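PDB 1JHS: nuclear import protein MOG1 from Saccharomyces cerevisiae, which takes part in the Ran GTPase system for nuclear protein import and poly(A)+ mRNA export, and interacts with the GTPase Gsp1. Local coordinates for residues T53-I57 against I142-P147; F104-V108 against V168-Q173; T14-P18 against Q173-R177. The protein carries 1 engineered substitution. One frame throughout, in Å; residues are numbered along the deposited sequence.

Contact 1. Residues T53-I57 against I142-P147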
ATOM      1  N   THR A  53       9.070 -11.686   4.918  1.00 12.61           N
ATOM      2  CA  THR A  53      10.099 -11.334   3.935  1.00 12.06           C
ATOM      3  C   THR A  53       9.566 -11.185   2.522  1.00 11.10           C
ATOM      4  O   THR A  53      10.356 -11.082   1.595  1.00 11.32           O
ATOM      5  CB  THR A  53      11.285 -12.378   3.858  1.00 12.30           C
ATOM      6  OG1 THR A  53      10.812 -13.610   3.294  1.00 13.01           O
ATOM      7  CG2 THR A  53      11.862 -12.675   5.238  1.00 12.97           C
ATOM      8  N   ASN A  54       8.243 -11.134   2.350  1.00 10.39           N
ATOM      9  CA  ASN A  54       7.690 -11.057   0.998  1.00  9.51           C
ATOM     10  C   ASN A  54       6.784  -9.874   0.670  1.00  9.03           C
ATOM     11  O   ASN A  54       6.141  -9.889  -0.367  1.00  8.11           O
ATOM     12  CB  ASN A  54       6.965 -12.369   0.650  1.00  9.38           C
ATOM     13  CG  ASN A  54       5.736 -12.613   1.522  1.00 10.31           C
ATOM     14  OD1 ASN A  54       5.453 -11.831   2.430  1.00  9.93           O
ATOM     15  ND2 ASN A  54       5.009 -13.717   1.264  1.00  9.81           N
ATOM     16  N   GLU A  55       6.736  -8.856   1.522  1.00  8.92           N
ATOM     17  CA  GLU A  55       5.886  -7.682   1.227  1.00  8.86           C
ATOM     18  C   GLU A  55       6.541  -6.758   0.197  1.00  8.54           C
ATOM     19  O   GLU A  55       7.746  -6.768   0.027  1.00  8.60           O
ATOM     20  CB  GLU A  55       5.616  -6.861   2.497  1.00  8.61           C
ATOM     21  CG  GLU A  55       4.987  -7.661   3.644  1.00  9.50           C
ATOM     22  CD  GLU A  55       6.044  -8.324   4.518  1.00 10.06           C
ATOM     23  OE1 GLU A  55       7.250  -8.182   4.208  1.00 11.08           O
ATOM     24  OE2 GLU A  55       5.678  -8.966   5.520  1.00 10.48           O
ATOM     25  N   SER A  56       5.736  -5.971  -0.502  1.00  8.43           N
ATOM     26  CA  SER A  56       6.267  -5.018  -1.479  1.00  8.49           C
ATOM     27  C   SER A  56       5.449  -3.745  -1.336  1.00  8.33           C
ATOM     28  O   SER A  56       4.261  -3.775  -0.967  1.00  8.09           O
ATOM     29  CB  SER A  56       6.193  -5.571  -2.911  1.00  7.90           C
ATOM     30  OG  SER A  56       4.906  -6.058  -3.226  1.00  8.91           O
ATOM     31  N   ILE A  57       6.102  -2.635  -1.613  1.00  8.36           N
ATOM     32  CA  ILE A  57       5.508  -1.315  -1.468  1.00  8.54           C
ATOM     33  C   ILE A  57       5.607  -0.524  -2.773  1.00  8.78           C
ATOM     34  O   ILE A  57       6.684  -0.424  -3.357  1.00  8.24           O
ATOM     35  CB  ILE A  57       6.269  -0.503  -0.372  1.00  8.83           C
ATOM     36  CG1 ILE A  57       6.229  -1.258   0.974  1.00  9.12           C
ATOM     37  CG2 ILE A  57       5.679   0.919  -0.263  1.00  9.45           C
ATOM     38  CD1 ILE A  57       7.177  -0.653   2.081  1.00  9.86           C
ATOM     39  N   ILE A 142      -0.558   4.717  -2.262  1.00  8.70           N
ATOM     40  CA  ILE A 142       0.499   3.869  -1.710  1.00  8.69           C
ATOM     41  C   ILE A 142      -0.115   2.490  -1.509  1.00  8.90           C
ATOM     42  O   ILE A 142      -1.159   2.380  -0.844  1.00  9.08           O
ATOM     43  CB  ILE A 142       1.012   4.387  -0.341  1.00  9.24           C
ATOM     44  CG1 ILE A 142       1.585   5.808  -0.488  1.00  9.43           C
ATOM     45  CG2 ILE A 142       2.139   3.473   0.170  1.00  9.19           C
ATOM     46  CD1 ILE A 142       2.285   6.378   0.788  1.00 10.34           C
ATOM     47  N   SER A 143       0.486   1.452  -2.108  1.00  8.70           N
ATOM     48  CA  SER A 143      -0.039   0.091  -1.936  1.00  8.55           C
ATOM     49  C   SER A 143       1.037  -0.808  -1.344  1.00  8.29           C
ATOM     50  O   SER A 143       2.216  -0.688  -1.682  1.00  8.42           O
ATOM     51  CB  SER A 143      -0.558  -0.514  -3.266  1.00  8.40           C
ATOM     52  OG  SER A 143       0.338  -0.375  -4.367  1.00 10.01           O
ATOM     53  N   ILE A 144       0.632  -1.673  -0.419  1.00  8.38           N
ATOM     54  CA  ILE A 144       1.569  -2.596   0.196  1.00  7.96           C
ATOM     55  C   ILE A 144       0.927  -3.966   0.054  1.00  8.56           C
ATOM     56  O   ILE A 144      -0.138  -4.216   0.608  1.00  8.07           O
ATOM     57  CB  ILE A 144       1.816  -2.279   1.695  1.00  7.38           C
ATOM     58  CG1 ILE A 144       2.318  -0.830   1.859  1.00  6.81           C
ATOM     59  CG2 ILE A 144       2.871  -3.292   2.259  1.00  6.64           C
ATOM     60  CD1 ILE A 144       2.614  -0.383   3.339  1.00  6.38           C
ATOM     61  N   ASN A 145       1.596  -4.848  -0.691  1.00  9.24           N
ATOM     62  CA  ASN A 145       1.095  -6.192  -0.931  1.00 10.07           C
ATOM     63  C   ASN A 145       1.580  -7.168   0.137  1.00  9.78           C
ATOM     64  O   ASN A 145       2.763  -7.180   0.466  1.00  9.08           O
ATOM     65  CB  ASN A 145       1.554  -6.669  -2.303  1.00 11.97           C
ATOM     66  CG  ASN A 145       1.192  -5.704  -3.371  1.00 13.86           C
ATOM     67  OD1 ASN A 145      -0.001  -5.479  -3.643  1.00 16.13           O
ATOM     68  ND2 ASN A 145       2.205  -5.091  -3.990  1.00 15.40           N
ATOM     69  N   VAL A 146       0.651  -7.972   0.663  1.00  9.36           N
ATOM     70  CA  VAL A 146       0.955  -8.950   1.688  1.00  9.41           C
ATOM     71  C   VAL A 146       0.446 -10.341   1.274  1.00  9.52           C
ATOM     72  O   VAL A 146      -0.719 -10.683   1.499  1.00  9.04           O
ATOM     73  CB  VAL A 146       0.280  -8.555   3.036  1.00  9.43           C
ATOM     74  CG1 VAL A 146       0.879  -9.379   4.187  1.00  9.42           C
ATOM     75  CG2 VAL A 146       0.414  -7.030   3.267  1.00  9.34           C
ATOM     76  N   PRO A 147       1.317 -11.157   0.648  1.00  9.57           N
ATOM     77  CA  PRO A 147       0.902 -12.506   0.226  1.00  9.84           C
ATOM     78  C   PRO A 147       0.796 -13.310   1.520  1.00 10.16           C
ATOM     79  O   PRO A 147       1.811 -13.541   2.187  1.00 10.64           O
ATOM     80  CB  PRO A 147       2.063 -12.982  -0.671  1.00  9.69           C
ATOM     81  CG  PRO A 147       2.752 -11.633  -1.120  1.00  9.65           C
ATOM     82  CD  PRO A 147       2.663 -10.815   0.148  1.00  9.87           C
TER
HETATM   83  O   HOH W   1       3.186 -15.695   2.711  1.00 20.95           O
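Ser56 and Asn145 form a hydrogen-bonded pair where strands 56-63 and 138-147 are neighbours in the large antiparallel sheet of the Mog1 fold. Asn145 N donates to Ser56 O at 2.9 Å, in the carbonyl plane. The return bond, from Ser56 N to Asn145 O, is weak at 3.4 Å. The side chain of Asn145 adds a third link. Asn145 CB passes 3.5 Å from Ser56 OG. CG also comes near this OG; it stands beside the backbone N and opposite the carbonyl carbon (chi1 -53°), which turns the amide's NH2 end toward the serine hydroxyl. At the tip, Asn145 ND2 donates to Ser56 OG at 3.0 Å. The bond is nearly straight, 170° at the hydrogen, and OG lies only 5° out of the amide plane. This bond helps to fix the rotation of the Asn145 amide. Ile57 and Ile144 make the next, non-hydrogen-bonded pair, on the other face of the sheet. They lie side by side, with Ile57 CG1 4.0 Å from Ile144 CG1. Helix 163-178 covers them with Met175 and Val168. Glu55 turns its carboxylate to Arg164 in a salt bridge and to Asn39. Arg164 also donates to Asn54 OD1 and to Pro147 O. Asn54 ND2 reaches Pro147 O weakly at 3.3 Å, and water 1 bridges them, 3.1 Å from Asn54 ND2 and 2.6 Å from Pro147 O.

Contact 2. Residues F104-V108 against V168-Q173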
ATOM      1  N   PHE A 104      -6.524   9.001   3.480  1.00  9.60           N
ATOM      2  CA  PHE A 104      -7.358   7.860   3.840  1.00  9.49           C
ATOM      3  C   PHE A 104      -6.538   6.583   3.730  1.00  9.19           C
ATOM      4  O   PHE A 104      -5.739   6.440   2.799  1.00  8.63           O
ATOM      5  CB  PHE A 104      -8.562   7.800   2.887  1.00  9.92           C
ATOM      6  CG  PHE A 104      -9.687   6.957   3.404  1.00 10.02           C
ATOM      7  CD1 PHE A 104     -10.710   7.529   4.146  1.00 10.47           C
ATOM      8  CD2 PHE A 104      -9.690   5.575   3.188  1.00 10.71           C
ATOM      9  CE1 PHE A 104     -11.745   6.740   4.685  1.00 10.90           C
ATOM     10  CE2 PHE A 104     -10.715   4.776   3.712  1.00 10.62           C
ATOM     11  CZ  PHE A 104     -11.744   5.366   4.466  1.00 10.61           C
ATOM     12  N   THR A 105      -6.733   5.658   4.677  1.00  9.34           N
ATOM     13  CA  THR A 105      -6.011   4.387   4.678  1.00  9.48           C
ATOM     14  C   THR A 105      -6.942   3.190   4.959  1.00  9.64           C
ATOM     15  O   THR A 105      -7.976   3.338   5.607  1.00  9.36           O
ATOM     16  CB  THR A 105      -4.903   4.368   5.776  1.00  9.46           C
ATOM     17  OG1 THR A 105      -5.500   4.554   7.075  1.00 10.13           O
ATOM     18  CG2 THR A 105      -3.906   5.481   5.546  1.00  8.76           C
ATOM     19  N   GLY A 106      -6.547   2.010   4.479  1.00  9.69           N
ATOM     20  CA  GLY A 106      -7.328   0.813   4.739  1.00  9.73           C
ATOM     21  C   GLY A 106      -6.576  -0.439   4.298  1.00  9.85           C
ATOM     22  O   GLY A 106      -5.539  -0.338   3.628  1.00  9.65           O
ATOM     23  N   LEU A 107      -7.061  -1.599   4.742  1.00  9.94           N
ATOM     24  CA  LEU A 107      -6.512  -2.897   4.336  1.00 10.36           C
ATOM     25  C   LEU A 107      -7.656  -3.481   3.494  1.00 10.70           C
ATOM     26  O   LEU A 107      -8.818  -3.421   3.891  1.00 10.59           O
ATOM     27  CB  LEU A 107      -6.272  -3.809   5.532  1.00 10.63           C
ATOM     28  CG  LEU A 107      -5.116  -3.509   6.471  1.00 10.67           C
ATOM     29  CD1 LEU A 107      -5.144  -4.592   7.544  1.00 11.29           C
ATOM     30  CD2 LEU A 107      -3.789  -3.534   5.718  1.00 10.97           C
ATOM     31  N   VAL A 108      -7.323  -4.066   2.360  1.00 11.23           N
ATOM     32  CA  VAL A 108      -8.330  -4.572   1.433  1.00 11.90           C
ATOM     33  C   VAL A 108      -8.064  -6.025   1.061  1.00 11.93           C
ATOM     34  O   VAL A 108      -6.916  -6.444   0.991  1.00 10.61           O
ATOM     35  CB  VAL A 108      -8.291  -3.693   0.160  1.00 12.53           C
ATOM     36  CG1 VAL A 108      -9.093  -4.332  -0.980  1.00 13.74           C
ATOM     37  CG2 VAL A 108      -8.849  -2.288   0.516  1.00 12.76           C
ATOM     38  N   VAL A 168       1.455  -4.393   8.896  1.00 10.01           N
ATOM     39  CA  VAL A 168       1.458  -3.701   7.611  1.00  9.47           C
ATOM     40  C   VAL A 168       0.601  -2.425   7.669  1.00  9.11           C
ATOM     41  O   VAL A 168       0.967  -1.391   7.127  1.00  8.65           O
ATOM     42  CB  VAL A 168       0.946  -4.635   6.496  1.00  9.30           C
ATOM     43  CG1 VAL A 168       0.634  -3.834   5.207  1.00  9.08           C
ATOM     44  CG2 VAL A 168       2.022  -5.699   6.239  1.00  9.66           C
ATOM     45  N   TYR A 169      -0.523  -2.496   8.365  1.00  8.91           N
ATOM     46  CA  TYR A 169      -1.381  -1.323   8.458  1.00  8.72           C
ATOM     47  C   TYR A 169      -0.689  -0.229   9.255  1.00  8.54           C
ATOM     48  O   TYR A 169      -0.855   0.953   8.963  1.00  7.81           O
ATOM     49  CB  TYR A 169      -2.724  -1.674   9.098  1.00  8.79           C
ATOM     50  CG  TYR A 169      -3.740  -0.575   8.924  1.00  9.68           C
ATOM     51  CD1 TYR A 169      -4.182  -0.200   7.652  1.00  9.77           C
ATOM     52  CD2 TYR A 169      -4.293   0.071  10.032  1.00 10.19           C
ATOM     53  CE1 TYR A 169      -5.172   0.788   7.495  1.00 10.41           C
ATOM     54  CE2 TYR A 169      -5.269   1.059   9.884  1.00 10.29           C
ATOM     55  CZ  TYR A 169      -5.705   1.402   8.616  1.00 10.50           C
ATOM     56  OH  TYR A 169      -6.696   2.348   8.483  1.00 10.42           O
ATOM     57  N   GLN A 170       0.085  -0.606  10.267  1.00  8.76           N
ATOM     58  CA  GLN A 170       0.788   0.415  11.035  1.00  8.91           C
ATOM     59  C   GLN A 170       1.829   1.077  10.120  1.00  9.05           C
ATOM     60  O   GLN A 170       1.971   2.298  10.098  1.00  9.25           O
ATOM     61  CB  GLN A 170       1.489  -0.186  12.251  1.00  9.94           C
ATOM     62  CG  GLN A 170       2.160   0.881  13.091  1.00 11.00           C
ATOM     63  CD  GLN A 170       2.785   0.317  14.354  1.00 12.57           C
ATOM     64  OE1 GLN A 170       2.384  -0.760  14.834  1.00 13.35           O
ATOM     65  NE2 GLN A 170       3.759   1.041  14.907  1.00 12.14           N
ATOM     66  N   LEU A 171       2.540   0.266   9.343  1.00  9.02           N
ATOM     67  CA  LEU A 171       3.534   0.811   8.405  1.00  8.55           C
ATOM     68  C   LEU A 171       2.857   1.771   7.440  1.00  8.54           C
ATOM     69  O   LEU A 171       3.336   2.877   7.206  1.00  8.38           O
ATOM     70  CB  LEU A 171       4.200  -0.325   7.613  1.00  8.70           C
ATOM     71  CG  LEU A 171       4.993   0.064   6.366  1.00  8.24           C
ATOM     72  CD1 LEU A 171       6.161   0.988   6.741  1.00  9.02           C
ATOM     73  CD2 LEU A 171       5.524  -1.213   5.692  1.00  8.85           C
ATOM     74  N   LEU A 172       1.728   1.342   6.887  1.00  8.51           N
ATOM     75  CA  LEU A 172       0.985   2.159   5.920  1.00  8.02           C
ATOM     76  C   LEU A 172       0.644   3.523   6.519  1.00  8.48           C
ATOM     77  O   LEU A 172       0.852   4.570   5.888  1.00  8.66           O
ATOM     78  CB  LEU A 172      -0.297   1.441   5.503  1.00  7.83           C
ATOM     79  CG  LEU A 172      -1.113   2.150   4.400  1.00  7.50           C
ATOM     80  CD1 LEU A 172      -0.389   2.032   3.036  1.00  8.00           C
ATOM     81  CD2 LEU A 172      -2.522   1.504   4.337  1.00  7.76           C
ATOM     82  N   GLN A 173       0.119   3.521   7.739  1.00  8.86           N
ATOM     83  CA  GLN A 173      -0.231   4.772   8.384  1.00  9.25           C
ATOM     84  C   GLN A 173       0.999   5.633   8.666  1.00  9.31           C
ATOM     85  O   GLN A 173       0.947   6.858   8.529  1.00  8.72           O
ATOM     86  CB  GLN A 173      -1.064   4.491   9.641  1.00 10.00           C
ATOM     87  CG  GLN A 173      -2.470   3.964   9.264  1.00 12.00           C
ATOM     88  CD  GLN A 173      -3.524   4.126  10.348  1.00 13.15           C
ATOM     89  OE1 GLN A 173      -3.299   3.752  11.513  1.00 14.31           O
ATOM     90  NE2 GLN A 173      -4.705   4.672   9.965  1.00 13.50           N
TER
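Tyr169 sets the edge of its ring against the backbone of Gly106 and also meets the side chain of Leu107. Its CG is anti to the backbone N (chi1 -167°), which sends the ring from the helix to the strand. Tyr169 CE1 is 3.5 Å from Gly106 CA, with Gly106 N also in the ring plane. Leu107 comes up obliquely, Leu107 CG lying 3.6 Å from Tyr169 CD1. One turn along the helix, Gln173 CG sits over one face of the Tyr169 ring, 4.1 Å above the plane and offset toward the rim. The polar ends gather on Thr105. Thr105 OG1 donates to Tyr169 OH at 2.9 Å and accepts from Gln173 NE2 at 3.0 Å. The Gln173 bond is bent, 150° at the hydrogen, and OG1 is tilted out of the amide plane. Thr105 OG1 is thus gripped by two helix residues and links them. Tyr169 OH is bonded a second time, to Asp96 OD1 on the neighbouring strand. Leu172 CD2 lies 3.6 Å from Gly106 O and also touches Thr105 CB. The axes of segments 104-108 and 168-173 come within 8.8 Å and run nearly antiparallel, at 158°. Phe104 and Val108 turn to the other face of the sheet, onto helix 70-83. This is the helix-sheet-helix layering of the Mog1 fold, with helix 163-178 on one face and helix 70-83 on the other.

Contact 3. Residues T14-P18 against Q173-R177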
ATOM      1  N   THR A  14       9.628  12.585   0.518  1.00 12.73           N
ATOM      2  CA  THR A  14      10.211  11.682   1.500  1.00 12.59           C
ATOM      3  C   THR A  14       9.073  10.978   2.244  1.00 12.30           C
ATOM      4  O   THR A  14       7.950  11.485   2.328  1.00 12.20           O
ATOM      5  CB  THR A  14      11.131  12.407   2.557  1.00 12.92           C
ATOM      6  OG1 THR A  14      10.365  13.361   3.307  1.00 13.00           O
ATOM      7  CG2 THR A  14      12.288  13.123   1.857  1.00 13.57           C
ATOM      8  N   THR A  15       9.360   9.774   2.727  1.00 11.68           N
ATOM      9  CA  THR A  15       8.413   9.017   3.534  1.00 11.45           C
ATOM     10  C   THR A  15       9.317   8.015   4.235  1.00 11.26           C
ATOM     11  O   THR A  15      10.538   8.240   4.309  1.00 11.24           O
ATOM     12  CB  THR A  15       7.304   8.327   2.674  1.00 11.71           C
ATOM     13  OG1 THR A  15       6.383   7.648   3.547  1.00 11.42           O
ATOM     14  CG2 THR A  15       7.903   7.337   1.685  1.00 11.46           C
ATOM     15  N   VAL A  16       8.763   6.931   4.764  1.00 11.07           N
ATOM     16  CA  VAL A  16       9.624   5.951   5.431  1.00 10.62           C
ATOM     17  C   VAL A  16       9.309   4.559   4.933  1.00 10.60           C
ATOM     18  O   VAL A  16       8.217   4.329   4.415  1.00  9.95           O
ATOM     19  CB  VAL A  16       9.411   5.964   6.962  1.00 10.68           C
ATOM     20  CG1 VAL A  16       9.742   7.338   7.523  1.00 10.25           C
ATOM     21  CG2 VAL A  16       7.940   5.597   7.300  1.00 10.55           C
ATOM     22  N   VAL A  17      10.292   3.655   5.044  1.00 10.83           N
ATOM     23  CA  VAL A  17      10.102   2.246   4.710  1.00 11.81           C
ATOM     24  C   VAL A  17      10.858   1.411   5.762  1.00 11.52           C
ATOM     25  O   VAL A  17      11.775   1.911   6.443  1.00 12.00           O
ATOM     26  CB  VAL A  17      10.583   1.852   3.261  1.00 12.05           C
ATOM     27  CG1 VAL A  17       9.910   2.754   2.213  1.00 11.94           C
ATOM     28  CG2 VAL A  17      12.096   1.898   3.163  1.00 12.19           C
ATOM     29  N   PRO A  18      10.476   0.134   5.933  1.00 11.10           N
ATOM     30  CA  PRO A  18      11.168  -0.690   6.932  1.00 11.98           C
ATOM     31  C   PRO A  18      12.594  -1.049   6.564  1.00 11.68           C
ATOM     32  O   PRO A  18      12.962  -1.066   5.393  1.00 11.20           O
ATOM     33  CB  PRO A  18      10.326  -1.973   6.995  1.00 11.52           C
ATOM     34  CG  PRO A  18       8.974  -1.559   6.456  1.00 11.39           C
ATOM     35  CD  PRO A  18       9.366  -0.608   5.327  1.00 11.40           C
ATOM     36  N   GLN A 173       0.119   3.521   7.739  1.00  8.86           N
ATOM     37  CA  GLN A 173      -0.231   4.772   8.384  1.00  9.25           C
ATOM     38  C   GLN A 173       0.999   5.633   8.666  1.00  9.31           C
ATOM     39  O   GLN A 173       0.947   6.858   8.529  1.00  8.72           O
ATOM     40  CB  GLN A 173      -1.064   4.491   9.641  1.00 10.00           C
ATOM     41  CG  GLN A 173      -2.470   3.964   9.264  1.00 12.00           C
ATOM     42  CD  GLN A 173      -3.524   4.126  10.348  1.00 13.15           C
ATOM     43  OE1 GLN A 173      -3.299   3.752  11.513  1.00 14.31           O
ATOM     44  NE2 GLN A 173      -4.705   4.672   9.965  1.00 13.50           N
ATOM     45  N   GLU A 174       2.111   5.004   9.045  1.00  9.38           N
ATOM     46  CA  GLU A 174       3.346   5.774   9.293  1.00  9.64           C
ATOM     47  C   GLU A 174       3.858   6.407   7.992  1.00  9.60           C
ATOM     48  O   GLU A 174       4.367   7.526   8.009  1.00  9.69           O
ATOM     49  CB  GLU A 174       4.439   4.900   9.918  1.00 10.00           C
ATOM     50  CG  GLU A 174       4.065   4.368  11.320  1.00 10.05           C
ATOM     51  CD  GLU A 174       5.254   3.788  12.079  1.00 10.63           C
ATOM     52  OE1 GLU A 174       5.025   3.160  13.140  1.00 10.45           O
ATOM     53  OE2 GLU A 174       6.420   3.966  11.634  1.00 11.36           O
ATOM     54  N   MET A 175       3.736   5.690   6.871  1.00  9.83           N
ATOM     55  CA  MET A 175       4.155   6.239   5.584  1.00  9.82           C
ATOM     56  C   MET A 175       3.322   7.469   5.246  1.00 10.14           C
ATOM     57  O   MET A 175       3.835   8.467   4.707  1.00 10.72           O
ATOM     58  CB  MET A 175       3.985   5.196   4.475  1.00  9.67           C
ATOM     59  CG  MET A 175       4.953   4.006   4.613  1.00  9.34           C
ATOM     60  SD  MET A 175       4.873   2.982   3.129  1.00  9.96           S
ATOM     61  CE  MET A 175       5.717   4.053   1.911  1.00  8.96           C
ATOM     62  N   VAL A 176       2.037   7.411   5.576  1.00 10.26           N
ATOM     63  CA  VAL A 176       1.152   8.540   5.300  1.00 10.69           C
ATOM     64  C   VAL A 176       1.481   9.724   6.196  1.00 11.46           C
ATOM     65  O   VAL A 176       1.560  10.866   5.727  1.00 11.40           O
ATOM     66  CB  VAL A 176      -0.317   8.128   5.505  1.00 10.24           C
ATOM     67  CG1 VAL A 176      -1.246   9.368   5.519  1.00 10.19           C
ATOM     68  CG2 VAL A 176      -0.717   7.159   4.392  1.00  9.75           C
ATOM     69  N   ARG A 177       1.674   9.453   7.485  1.00 11.97           N
ATOM     70  CA  ARG A 177       1.993  10.535   8.417  1.00 13.21           C
ATOM     71  C   ARG A 177       3.343  11.166   8.142  1.00 13.66           C
ATOM     72  O   ARG A 177       3.510  12.363   8.367  1.00 13.69           O
ATOM     73  CB  ARG A 177       1.929  10.033   9.858  1.00 13.65           C
ATOM     74  CG  ARG A 177       0.475   9.892  10.306  1.00 15.39           C
ATOM     75  CD  ARG A 177       0.379   9.811  11.782  1.00 16.52           C
ATOM     76  NE  ARG A 177      -0.952  10.178  12.262  1.00 18.28           N
ATOM     77  CZ  ARG A 177      -2.061   9.607  11.857  1.00 17.83           C
ATOM     78  NH1 ARG A 177      -1.974   8.654  10.945  1.00 19.49           N
ATOM     79  NH2 ARG A 177      -3.237   9.933  12.403  1.00 17.89           N
TER
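The peptide carbonyls of Met175 and Val16 are the flat groups that meet side chains here. Thr15 OG1 approaches the Met175 carbonyl from beside the oxygen, 17° out of the plane and at a C=O...donor angle of 108°. Thr15 OG1 donates to Met175 O at 2.9 Å. The Val16 carbonyl is met by the methionine side chain: Met175 CG lies 3.3 Å from Val16 O, and Met175 CE lies 3.5 Å from it. The bend at chi3 (72°) brings CE back to this oxygen. Val16 O is buried and has no hydrogen-bond partner; across the contact it meets Met175 CG, SD and CE. Strand 13-17 is the middle strand of a small three-stranded antiparallel sheet, between 4-8 and 180-181. It runs nearly antiparallel to the last turns of helix 163-178, with the axes of segments 14-17 and 173-177 coming within 6.8 Å. Val16 CG2 adds apolar contact with Met175 CG at 4.3 Å and also touches Glu174. A valine at Thr15 has no hydroxyl, and Met175 O would probably be left without its donor from the strand, so that the two segments lose their one hydrogen bond. The other branch, Thr15 CG2, packs 4.0 Å from Met175 CE, while the Thr15 side chain also touches Val6 and Leu8 of strand 4-8.

Overall arrangement
Helix 163-178 ties the three contacts together. Contacts 2 and 3 use successive parts of it, share Gln173, and have centres about 10 Å apart. Contact 1 joins two strands of the large sheet beneath the helix, its centre about 11 Å from that of contact 2 and about 14 Å from that of contact 3. Ile144 CG2 of contact 1 packs 3.7 Å from Val168 CG1 of contact 2. Met175 CE of contact 3 lies 3.8 Å from Ile57 CG2 of contact 1, so this methionine touches both sheets. Pro18 CG of contact 3 packs 3.6 Å from Leu171 CD2 of contact 2. Contact 3 brings together segments with 154 residues between them, near the two chain ends.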